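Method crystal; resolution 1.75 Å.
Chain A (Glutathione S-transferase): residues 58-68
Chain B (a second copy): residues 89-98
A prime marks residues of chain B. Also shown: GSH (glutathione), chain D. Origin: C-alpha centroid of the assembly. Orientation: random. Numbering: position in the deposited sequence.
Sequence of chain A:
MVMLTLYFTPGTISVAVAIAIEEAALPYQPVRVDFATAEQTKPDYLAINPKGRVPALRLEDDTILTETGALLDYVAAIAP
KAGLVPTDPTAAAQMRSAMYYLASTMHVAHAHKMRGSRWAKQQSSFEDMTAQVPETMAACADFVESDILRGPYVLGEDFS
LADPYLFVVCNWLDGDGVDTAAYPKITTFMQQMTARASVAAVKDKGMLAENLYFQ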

ATOM      1  N   ARG A  58      -4.956  12.715 -12.054  1.00 14.03           N
ATOM      2  CA  ARG A  58      -4.240  13.794 -12.698  1.00 12.82           C
ATOM      3  C   ARG A  58      -4.502  15.081 -11.936  1.00 15.13           C
ATOM      4  O   ARG A  58      -5.658  15.481 -11.736  1.00 16.64           O
ATOM      5  N   LEU A  59      -3.427  15.736 -11.521  1.00 12.59           N
ATOM      6  CA  LEU A  59      -3.550  16.960 -10.728  1.00 12.44           C
ATOM      7  C   LEU A  59      -3.750  18.161 -11.633  1.00 16.30           C
ATOM      8  O   LEU A  59      -3.689  18.041 -12.860  1.00 17.09           O
ATOM      9  N   GLU A  60      -3.983  19.323 -11.026  1.00 13.50           N
ATOM     10  CA  GLU A  60      -4.246  20.539 -11.781  1.00 15.74           C
ATOM     11  C   GLU A  60      -3.068  20.937 -12.660  1.00 23.34           C
ATOM     12  O   GLU A  60      -3.254  21.603 -13.682  1.00 24.14           O
ATOM     13  N   ASP A  61      -1.862  20.522 -12.277  1.00 19.26           N
ATOM     14  CA  ASP A  61      -0.669  20.847 -13.074  1.00 18.73           C
ATOM     15  C   ASP A  61      -0.229  19.701 -13.981  1.00 23.34           C
ATOM     16  O   ASP A  61       0.895  19.716 -14.487  1.00 22.72           O
ATOM     17  N   ASP A  62      -1.118  18.717 -14.152  1.00 17.34           N
ATOM     18  CA  ASP A  62      -0.940  17.562 -15.050  1.00 20.35           C
ATOM     19  C   ASP A  62      -0.066  16.437 -14.497  1.00 18.72           C
ATOM     20  O   ASP A  62       0.152  15.429 -15.169  1.00 18.01           O
ATOM     21  N   THR A  63       0.419  16.595 -13.270  1.00 17.41           N
ATOM     22  CA  THR A  63       1.122  15.505 -12.593  1.00 14.93           C
ATOM     23  C   THR A  63       0.177  14.320 -12.430  1.00 13.32           C
ATOM     24  O   THR A  63      -0.983  14.505 -12.061  1.00 16.40           O
ATOM     25  N   ILE A  64       0.664  13.106 -12.695  1.00 13.31           N
ATOM     26  CA  ILE A  64      -0.125  11.896 -12.453  1.00 12.74           C
ATOM     27  C   ILE A  64       0.343  11.233 -11.164  1.00 14.30           C
ATOM     28  O   ILE A  64       1.543  10.988 -10.988  1.00 16.04           O
ATOM     29  N   LEU A  65      -0.599  10.944 -10.271  1.00 11.66           N
ATOM     30  CA  LEU A  65      -0.322  10.168  -9.062  1.00 11.57           C
ATOM     31  C   LEU A  65      -0.969   8.791  -9.164  1.00 11.81           C
ATOM     32  O   LEU A  65      -2.033   8.631  -9.768  1.00 13.10           O
ATOM     33  N   THR A  66      -0.318   7.798  -8.573  1.00 10.49           N
ATOM     34  CA  THR A  66      -0.872   6.445  -8.509  1.00 10.75           C
ATOM     35  C   THR A  66      -0.800   5.900  -7.093  1.00 14.75           C
ATOM     36  O   THR A  66      -0.110   6.477  -6.241  1.00 15.58           O
ATOM     37  N   GLU A  67      -1.481   4.763  -6.899  1.00 12.31           N
ATOM     38  CA  GLU A  67      -1.589   3.993  -5.640  1.00 11.29           C
ATOM     39  C   GLU A  67      -2.689   4.528  -4.739  1.00 10.96           C
ATOM     40  O   GLU A  67      -2.591   5.625  -4.191  1.00 11.51           O
ATOM     41  N   THR A  68      -3.736   3.727  -4.590  1.00 10.00           N
ATOM     42  CA  THR A  68      -4.921   4.145  -3.853  1.00 10.32           C
ATOM     43  C   THR A  68      -4.598   4.846  -2.527  1.00  9.75           C
ATOM     44  O   THR A  68      -5.101   5.939  -2.261  1.00 11.12           O
TER
ATOM     45  N   PRO B  89       2.053  18.773  -0.722  1.00 12.15           N
ATOM     46  CA  PRO B  89       1.253  17.537  -0.763  1.00 10.28           C
ATOM     47  C   PRO B  89       1.524  16.693  -2.006  1.00 10.76           C
ATOM     48  O   PRO B  89       1.385  15.471  -1.951  1.00  9.16           O
ATOM     49  N   THR B  90       1.908  17.317  -3.114  1.00  8.86           N
ATOM     50  CA  THR B  90       2.213  16.526  -4.318  1.00 10.68           C
ATOM     51  C   THR B  90       3.427  15.621  -4.111  1.00 10.02           C
ATOM     52  O   THR B  90       3.389  14.410  -4.391  1.00  9.03           O
ATOM     53  N   ALA B  91       4.512  16.209  -3.621  1.00 10.76           N
ATOM     54  CA  ALA B  91       5.730  15.447  -3.368  1.00 11.09           C
ATOM     55  C   ALA B  91       5.469  14.395  -2.291  1.00  8.85           C
ATOM     56  O   ALA B  91       5.982  13.271  -2.361  1.00  8.70           O
ATOM     57  N   ALA B  92       4.677  14.749  -1.284  1.00  8.26           N
ATOM     58  CA  ALA B  92       4.347  13.767  -0.245  1.00  9.85           C
ATOM     59  C   ALA B  92       3.584  12.563  -0.821  1.00  9.56           C
ATOM     60  O   ALA B  92       3.807  11.412  -0.408  1.00  7.81           O
ATOM     61  N   ALA B  93       2.685  12.827  -1.766  1.00  7.94           N
ATOM     62  CA  ALA B  93       1.919  11.778  -2.439  1.00  8.06           C
ATOM     63  C   ALA B  93       2.832  10.916  -3.316  1.00  8.28           C
ATOM     64  O   ALA B  93       2.643   9.700  -3.413  1.00  9.21           O
ATOM     65  N   GLN B  94       3.827  11.536  -3.944  1.00  8.38           N
ATOM     66  CA  GLN B  94       4.800  10.775  -4.734  1.00 10.22           C
ATOM     67  C   GLN B  94       5.616   9.853  -3.832  1.00 11.90           C
ATOM     68  O   GLN B  94       5.922   8.711  -4.192  1.00 10.98           O
ATOM     69  N   MET B  95       5.966  10.357  -2.653  1.00  9.64           N
ATOM     70  CA  MET B  95       6.655   9.554  -1.642  1.00 10.56           C
ATOM     71  C   MET B  95       5.790   8.375  -1.217  1.00 11.73           C
ATOM     72  O   MET B  95       6.247   7.225  -1.169  1.00 10.03           O
ATOM     73  N   ARG B  96       4.527   8.642  -0.898  1.00  9.30           N
ATOM     74  CA  ARG B  96       3.633   7.564  -0.477  1.00  8.32           C
ATOM     75  C   ARG B  96       3.302   6.597  -1.599  1.00 10.32           C
ATOM     76  O   ARG B  96       3.085   5.408  -1.352  1.00  9.92           O
ATOM     77  N   SER B  97       3.285   7.095  -2.830  1.00  8.70           N
ATOM     78  CA  SER B  97       3.021   6.215  -3.969  1.00 10.86           C
ATOM     79  C   SER B  97       4.102   5.147  -4.026  1.00 10.77           C
ATOM     80  O   SER B  97       3.825   3.957  -4.253  1.00 11.19           O
ATOM     81  N   ALA B  98       5.339   5.571  -3.803  1.00 10.40           N
ATOM     82  CA  ALA B  98       6.455   4.633  -3.788  1.00 11.45           C
ATOM     83  C   ALA B  98       6.285   3.623  -2.659  1.00 12.74           C
ATOM     84  O   ALA B  98       6.517   2.426  -2.829  1.00 12.57           O
TER

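Three residues carry most of this contact: Ser97′, Leu65 and Thr90′, spaced along a short strand and a helix whose axes come within 8.2 Å and run in roughly the same direction, 38° apart. The helix offers Thr90′, Ala93′, Gln94′ and Ser97′, a face that recurs at intervals of three and four.

Ser97′ covers the most surface. Its CA-to-CB bond lies sideways to the strand, and a t rotamer brings OG within 2.9 Å of Thr66 O, to which it donates a hydrogen bond. Thr66, in the p rotamer, also sets its OG1 3.1 Å from Ser97′ OG. The backbones are close here, with the CA atoms of Glu67 and Ser97′ 5.4 Å apart, so a short side chain is enough to reach the Thr66 carbonyl. Glu67 points toward the helix and packs its aliphatic part there, CG lying 3.4 Å from Ser97′ O. With chi1 and chi2 both m, its carboxylate continues to the glutathione, whose N1 donates to Glu67 OE1 at 2.8 Å. Next along the chain, Thr68 receives the ligand carboxylate: its N and OG1 donate to GSH O11 at 2.9 and 3.0 Å. One glutamate thus serves both the subunit contact and the ligand.

Leu65 fills the middle. Its CB sets off sideways, but the m,t rotamer carries the branched end to the helix, where CD1 meets Ala93′ CB at 3.7 Å and CD2 lies 3.8 Å from Gln94′ CG. Ala93′ points toward the strand, and its lone methyl gives the leucine an apolar surface to rest on.

Thr90′, rotamer m, anchors the other end. Its OG1 sits 3.4 Å from Leu59 CD1, while its CG2 meets Thr63 CG2 at 4.1 Å. Leu59 opens a type I turn that closes at Asp62, and Asp61 holds the loop by accepting from Thr63 N at 3.1 Å and Thr63 OG1 at 2.8 Å through OD1. Thr63, rotamer m, points toward the helix, its CG2 3.8 Å from Gln94′ NE2.

Water completes the polar edges. One donates to Asp61 OD2 at 3.0 Å and lies 2.6 Å from Thr90′ OG1, hydrogen-bonded to both; a second donates to Ile64 O at 2.9 Å and accepts from Gln94′ NE2 at 2.8 Å. The rule is economical: a methyl-lined centre, a direct hydrogen bond from Ser97′ OG to Thr66 O, and water where side chains fall short.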

ATOM      1  CB  ARG A  58      -4.679  13.963 -14.156  1.00 14.30           C
ATOM      2  CG  ARG A  58      -3.968  15.115 -14.855  1.00 16.78           C
ATOM      3  CD  ARG A  58      -4.534  15.381 -16.246  1.00 28.48           C
ATOM      4  NE  ARG A  58      -4.454  14.186 -17.078  1.00 36.75           N
ATOM      5  CZ  ARG A  58      -3.344  13.767 -17.681  1.00 47.31           C
ATOM      6  NH1 ARG A  58      -2.212  14.451 -17.547  1.00 51.58           N
ATOM      7  NH2 ARG A  58      -3.366  12.661 -18.416  1.00 39.84           N
ATOM      8  CB  LEU A  59      -2.309  17.156  -9.857  1.00 12.09           C
ATOM      9  CG  LEU A  59      -1.988  15.990  -8.924  1.00 11.85           C
ATOM     10  CD1 LEU A  59      -0.827  16.378  -8.001  1.00 14.21           C
ATOM     11  CD2 LEU A  59      -3.217  15.549  -8.120  1.00 12.49           C
ATOM     12  CB  GLU A  60      -4.628  21.690 -10.840  1.00 14.41           C
ATOM     13  CG  GLU A  60      -5.919  21.457 -10.056  1.00 16.00           C
ATOM     14  CD  GLU A  60      -6.047  22.404  -8.868  1.00 25.88           C
ATOM     15  OE1 GLU A  60      -4.999  22.723  -8.262  1.00 25.23           O
ATOM     16  OE2 GLU A  60      -7.184  22.837  -8.545  1.00 21.52           O
ATOM     17  CB  ASP A  61       0.503  21.277 -12.179  1.00 20.45           C
ATOM     18  CG  ASP A  61       1.068  20.129 -11.347  1.00 20.99           C
ATOM     19  OD1 ASP A  61       0.513  19.002 -11.359  1.00 20.53           O
ATOM     20  OD2 ASP A  61       2.073  20.365 -10.640  1.00 24.86           O
ATOM     21  CB  ASP A  62      -0.464  17.981 -16.445  1.00 23.54           C
ATOM     22  CG  ASP A  62      -1.366  19.027 -17.071  1.00 40.83           C
ATOM     23  OD1 ASP A  62      -2.585  18.993 -16.806  1.00 46.72           O
ATOM     24  OD2 ASP A  62      -0.855  19.882 -17.823  1.00 43.74           O
ATOM     25  CB  THR A  63       1.558  15.938 -11.185  1.00 16.21           C
ATOM     26  OG1 THR A  63       2.514  16.990 -11.297  1.00 20.20           O
ATOM     27  CG2 THR A  63       2.169  14.764 -10.413  1.00 18.05           C
ATOM     28  CB  ILE A  64       0.028  10.857 -13.602  1.00 13.40           C
ATOM     29  CG1 ILE A  64      -0.313  11.477 -14.964  1.00 20.21           C
ATOM     30  CG2 ILE A  64      -0.816   9.604 -13.320  1.00 15.23           C
ATOM     31  CD1 ILE A  64      -1.787  11.800 -15.156  1.00 24.03           C
ATOM     32  CB  LEU A  65      -0.874  10.884  -7.831  1.00 10.90           C
ATOM     33  CG  LEU A  65      -0.339  12.295  -7.569  1.00 11.36           C
ATOM     34  CD1 LEU A  65      -1.122  12.914  -6.398  1.00 13.22           C
ATOM     35  CD2 LEU A  65       1.144  12.238  -7.249  1.00 15.42           C
ATOM     36  CB  THR A  66      -0.115   5.458  -9.412  1.00 13.97           C
ATOM     37  OG1 THR A  66       1.251   5.367  -8.980  1.00 14.72           O
ATOM     38  CG2 THR A  66      -0.161   5.917 -10.870  1.00 16.97           C
ATOM     39  CB  GLU A  67      -0.269   3.870  -4.867  1.00 10.99           C
ATOM     40  CG  GLU A  67       0.858   3.192  -5.650  1.00 13.45           C
ATOM     41  CD  GLU A  67       0.612   1.711  -5.909  1.00 19.61           C
ATOM     42  OE1 GLU A  67      -0.153   1.071  -5.147  1.00 17.97           O
ATOM     43  OE2 GLU A  67       1.200   1.179  -6.876  1.00 16.80           O
ATOM     44  CB  THR A  68      -5.825   2.934  -3.609  1.00 11.61           C
ATOM     45  OG1 THR A  68      -6.213   2.388  -4.877  1.00 13.08           O
ATOM     46  CG2 THR A  68      -7.087   3.330  -2.832  1.00 11.55           C
TER
ATOM     47  CB  PRO B  89      -0.189  18.040  -0.784  1.00 14.74           C
ATOM     48  CG  PRO B  89      -0.126  19.426  -0.173  1.00 14.58           C
ATOM     49  CD  PRO B  89       1.230  19.975  -0.492  1.00 12.65           C
ATOM     50  CB  THR B  90       2.427  17.422  -5.548  1.00 12.90           C
ATOM     51  OG1 THR B  90       1.204  18.112  -5.827  1.00 12.12           O
ATOM     52  CG2 THR B  90       2.827  16.575  -6.778  1.00 13.05           C
ATOM     53  CB  ALA B  91       6.861  16.386  -2.944  1.00  9.57           C
ATOM     54  CB  ALA B  92       3.556  14.431   0.876  1.00  9.19           C
ATOM     55  CB  ALA B  93       0.805  12.391  -3.281  1.00 10.26           C
ATOM     56  CB  GLN B  94       5.683  11.724  -5.557  1.00 10.44           C
ATOM     57  CG  GLN B  94       4.870  12.461  -6.610  1.00 13.69           C
ATOM     58  CD  GLN B  94       5.608  13.609  -7.259  1.00 19.79           C
ATOM     59  OE1 GLN B  94       6.344  14.350  -6.598  1.00 18.62           O
ATOM     60  NE2 GLN B  94       5.395  13.780  -8.572  1.00 20.81           N
ATOM     61  CB  MET B  95       6.979  10.430  -0.421  1.00 11.89           C
ATOM     62  CG  MET B  95       7.651   9.697   0.746  1.00  8.44           C
ATOM     63  SD  MET B  95       7.426  10.603   2.302  1.00 10.37           S
ATOM     64  CE  MET B  95       5.689  10.259   2.638  1.00  8.42           C
ATOM     65  CB  ARG B  96       2.341   8.117   0.136  1.00  8.62           C
ATOM     66  CG  ARG B  96       2.589   8.823   1.459  1.00  9.00           C
ATOM     67  CD  ARG B  96       1.313   8.998   2.268  1.00 12.04           C
ATOM     68  NE  ARG B  96       1.616   9.753   3.487  1.00 12.98           N
ATOM     69  CZ  ARG B  96       1.550  11.076   3.595  1.00 16.93           C
ATOM     70  NH1 ARG B  96       1.148  11.825   2.570  1.00 12.14           N
ATOM     71  NH2 ARG B  96       1.872  11.651   4.746  1.00 12.84           N
ATOM     72  CB  SER B  97       3.025   7.013  -5.278  1.00 11.71           C
ATOM     73  OG  SER B  97       2.735   6.150  -6.372  1.00 15.06           O
ATOM     74  CB  ALA B  98       7.787   5.383  -3.650  1.00 12.49           C
TER
HETATM   75  N1  GSH D 302      -1.631  -1.264  -5.469  1.00 17.62           N
HETATM   76  CA1 GSH D 302      -2.570  -0.680  -6.399  1.00 18.42           C
HETATM   77  C1  GSH D 302      -3.401   0.351  -5.704  1.00 20.22           C
HETATM   78  O11 GSH D 302      -3.772   1.388  -6.319  1.00 14.13           O
HETATM   79  O12 GSH D 302      -3.755   0.175  -4.507  1.00 17.94           O
HETATM   80  CB1 GSH D 302      -3.499  -1.743  -6.937  1.00 17.64           C
HETATM   81  CG1 GSH D 302      -4.119  -1.196  -8.225  1.00 13.14           C
HETATM   82  CD1 GSH D 302      -4.856  -2.328  -8.950  1.00 16.92           C
HETATM   83  OE1 GSH D 302      -4.352  -3.447  -9.055  1.00 15.45           O
HETATM   84  N2  GSH D 302      -6.174  -2.055  -9.516  1.00 16.71           N
HETATM   85  CA2 GSH D 302      -6.877  -3.105 -10.211  1.00 17.77           C
HETATM   86  C2  GSH D 302      -6.489  -3.025 -11.664  1.00 19.24           C
HETATM   87  O2  GSH D 302      -6.188  -1.954 -12.174  1.00 17.38           O
HETATM   88  CB2 GSH D 302      -8.357  -2.936 -10.083  1.00 18.11           C
HETATM   89  SG2 GSH D 302      -8.851  -3.194  -8.388  1.00 22.17           S
HETATM   90  N3  GSH D 302      -6.443  -4.221 -12.495  1.00 16.98           N
HETATM   91  CA3 GSH D 302      -6.070  -4.082 -13.898  1.00 15.92           C
HETATM   92  C3  GSH D 302      -5.193  -5.223 -14.350  1.00 25.11           C
HETATM   93  O31 GSH D 302      -4.598  -5.946 -13.500  1.00 22.91           O
HETATM   94  O32 GSH D 302      -5.032  -5.446 -15.592  1.00 22.34           O
HETATM   95  O   HOH W   1       1.098  19.860  -7.802  1.00 18.61           O
HETATM   96  O   HOH W   2       4.163  11.802 -10.060  1.00 23.10           O